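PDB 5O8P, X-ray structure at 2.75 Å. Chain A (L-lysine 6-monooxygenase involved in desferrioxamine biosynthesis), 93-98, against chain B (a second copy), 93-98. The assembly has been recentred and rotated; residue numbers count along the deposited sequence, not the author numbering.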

# COMPACT_ATOMS: atom_id res chain seq x y z
N ARG A 93 -7.84 -13.97 -0.38
CA ARG A 93 -8.26 -12.58 -0.49
C ARG A 93 -7.41 -11.66 0.41
O ARG A 93 -6.96 -10.60 -0.02
CB ARG A 93 -9.74 -12.43 -0.17
CG ARG A 93 -10.36 -11.10 -0.58
CD ARG A 93 -11.83 -11.06 -0.17
NE ARG A 93 -12.30 -9.70 0.07
CZ ARG A 93 -12.61 -8.82 -0.88
NH1 ARG A 93 -12.51 -9.12 -2.19
NH2 ARG A 93 -13.01 -7.60 -0.51
N GLU A 94 -7.17 -12.09 1.64
CA GLU A 94 -6.28 -11.38 2.58
C GLU A 94 -6.70 -9.92 2.71
O GLU A 94 -5.93 -9.01 2.48
CB GLU A 94 -4.83 -11.54 2.13
CG GLU A 94 -3.77 -11.14 3.14
CD GLU A 94 -2.37 -11.23 2.55
OE1 GLU A 94 -1.94 -12.37 2.28
OE2 GLU A 94 -1.72 -10.17 2.35
N ASP A 95 -7.96 -9.72 3.05
CA ASP A 95 -8.54 -8.40 3.16
C ASP A 95 -9.29 -8.36 4.47
O ASP A 95 -10.19 -9.17 4.69
CB ASP A 95 -9.47 -8.17 1.97
CG ASP A 95 -9.95 -6.72 1.83
OD1 ASP A 95 -9.94 -5.95 2.82
OD2 ASP A 95 -10.38 -6.37 0.71
N PHE A 96 -8.93 -7.43 5.34
CA PHE A 96 -9.60 -7.28 6.62
C PHE A 96 -11.07 -6.87 6.53
O PHE A 96 -11.85 -7.17 7.43
CB PHE A 96 -8.84 -6.31 7.55
CG PHE A 96 -7.73 -6.98 8.34
CD1 PHE A 96 -8.02 -7.81 9.42
CD2 PHE A 96 -6.42 -6.82 7.96
CE1 PHE A 96 -7.00 -8.44 10.12
CE2 PHE A 96 -5.39 -7.44 8.67
CZ PHE A 96 -5.69 -8.25 9.75
N PHE A 97 -11.45 -6.22 5.43
CA PHE A 97 -12.75 -5.54 5.36
C PHE A 97 -13.73 -6.31 4.50
O PHE A 97 -13.52 -6.47 3.30
CB PHE A 97 -12.54 -4.13 4.85
CG PHE A 97 -11.60 -3.33 5.69
CD1 PHE A 97 -12.03 -2.77 6.88
CD2 PHE A 97 -10.27 -3.21 5.35
CE1 PHE A 97 -11.17 -2.05 7.69
CE2 PHE A 97 -9.40 -2.50 6.16
CZ PHE A 97 -9.85 -1.93 7.33
N LEU A 98 -14.80 -6.76 5.13
CA LEU A 98 -15.82 -7.52 4.46
C LEU A 98 -16.60 -6.61 3.53
O LEU A 98 -16.83 -5.43 3.84
CB LEU A 98 -16.78 -8.11 5.47
CG LEU A 98 -16.26 -9.12 6.48
CD1 LEU A 98 -17.32 -9.41 7.55
CD2 LEU A 98 -15.84 -10.39 5.75
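Chain B (93-98) REDFFL

Chain B meets chain A across an exact two-fold axis, so each contact recurs with the chains exchanged. Measured from CA 94 to CA 97, the two segments run 173° apart, which makes them antiparallel. The register follows: the CA atoms of Glu94(A) and Phe96(B) lie 7.6 Å apart, as do those of Phe96(A) and Glu94(B). In chain B, Arg93(B) is still helical; Glu94(B) breaks the helix with positive phi (52/55), Asp95(B) is extended (-133/124), and Phe96(B) turns back to -65/-25 before Phe97(B) extends again at -106/116. Chain A does the same within a few degrees.

Aromatic stacking forms the centre. CA-to-CB of each Phe96 points toward the other chain, with chi1 in the m well, and the rings of Phe96(A) and Phe96(B) form an offset stack, centroids 3.7 Å apart and planes at 23°. This tilt accompanies a tight approach of 3.1 Å between Phe96(A) CE2 and Phe96(B) CD2.

CH-pi contacts cover the outer faces. Glu94(A) CG lies 4.2 Å from the Phe96(B) centroid, 25° off the ring normal, and Glu94(B) CG lies 4.1 Å from that of Phe96(A), at 23°. Each Phe96 ring is thus sandwiched between its symmetry mate and the aliphatic part of a glutamate held extended by t, t rotamers.

Polar atoms meet ring edges: Glu94(A) OE2 is 3.6 Å from Phe97(B) CZ, and Glu94(B) OE2 is 3.4 Å from Phe97(A) CZ. No hydrogen bond crosses between the stretches, which bury 421 Å² in total.

Within each stretch, Asp95 bonds to its own chain. Asp95(B), its CA-to-CB directed away from chain A, accepts a hydrogen bond at OD1 from Phe97(B) N (3.0 Å, 168°), while its OD2 pairs with Arg93(B) NH2 at 3.2 Å, a salt bridge of charges alone.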

# COMPACT_ATOMS: atom_id res chain seq x y z
N ARG B 93 -3.72 -3.06 15.58
CA ARG B 93 -2.55 -3.34 14.74
C ARG B 93 -2.98 -3.61 13.29
O ARG B 93 -2.38 -3.09 12.35
CB ARG B 93 -1.74 -4.52 15.30
CG ARG B 93 -0.37 -4.71 14.69
CD ARG B 93 0.29 -5.96 15.23
NE ARG B 93 1.29 -6.53 14.34
CZ ARG B 93 2.51 -6.02 14.12
NH1 ARG B 93 2.93 -4.91 14.74
NH2 ARG B 93 3.33 -6.63 13.27
N GLU B 94 -4.04 -4.41 13.11
CA GLU B 94 -4.61 -4.68 11.78
C GLU B 94 -3.53 -5.13 10.79
O GLU B 94 -3.33 -4.53 9.74
CB GLU B 94 -5.36 -3.43 11.29
CG GLU B 94 -6.28 -3.64 10.10
CD GLU B 94 -6.97 -2.35 9.69
OE1 GLU B 94 -7.79 -1.84 10.48
OE2 GLU B 94 -6.69 -1.85 8.58
N ASP B 95 -2.82 -6.17 11.17
CA ASP B 95 -1.74 -6.71 10.37
C ASP B 95 -1.95 -8.22 10.33
O ASP B 95 -2.03 -8.87 11.38
CB ASP B 95 -0.42 -6.36 11.05
CG ASP B 95 0.83 -6.69 10.22
OD1 ASP B 95 0.78 -7.55 9.32
OD2 ASP B 95 1.88 -6.09 10.52
N PHE B 96 -2.05 -8.76 9.12
CA PHE B 96 -2.24 -10.19 8.96
C PHE B 96 -1.08 -11.06 9.45
O PHE B 96 -1.28 -12.22 9.79
CB PHE B 96 -2.59 -10.55 7.49
CG PHE B 96 -4.07 -10.46 7.17
CD1 PHE B 96 -4.97 -11.43 7.62
CD2 PHE B 96 -4.57 -9.40 6.44
CE1 PHE B 96 -6.31 -11.32 7.35
CE2 PHE B 96 -5.91 -9.30 6.15
CZ PHE B 96 -6.79 -10.26 6.61
N PHE B 97 0.13 -10.49 9.49
CA PHE B 97 1.34 -11.29 9.66
C PHE B 97 1.91 -11.15 11.04
O PHE B 97 2.33 -10.05 11.45
CB PHE B 97 2.36 -10.91 8.60
CG PHE B 97 1.85 -11.07 7.22
CD1 PHE B 97 1.82 -12.31 6.62
CD2 PHE B 97 1.33 -9.98 6.53
CE1 PHE B 97 1.32 -12.48 5.35
CE2 PHE B 97 0.81 -10.14 5.25
CZ PHE B 97 0.81 -11.39 4.66
N LEU B 98 1.92 -12.27 11.77
CA LEU B 98 2.44 -12.28 13.11
C LEU B 98 3.95 -12.11 13.09
O LEU B 98 4.64 -12.58 12.18
CB LEU B 98 2.13 -13.61 13.76
CG LEU B 98 0.69 -13.99 14.04
CD1 LEU B 98 0.63 -15.44 14.55
CD2 LEU B 98 0.09 -13.02 15.04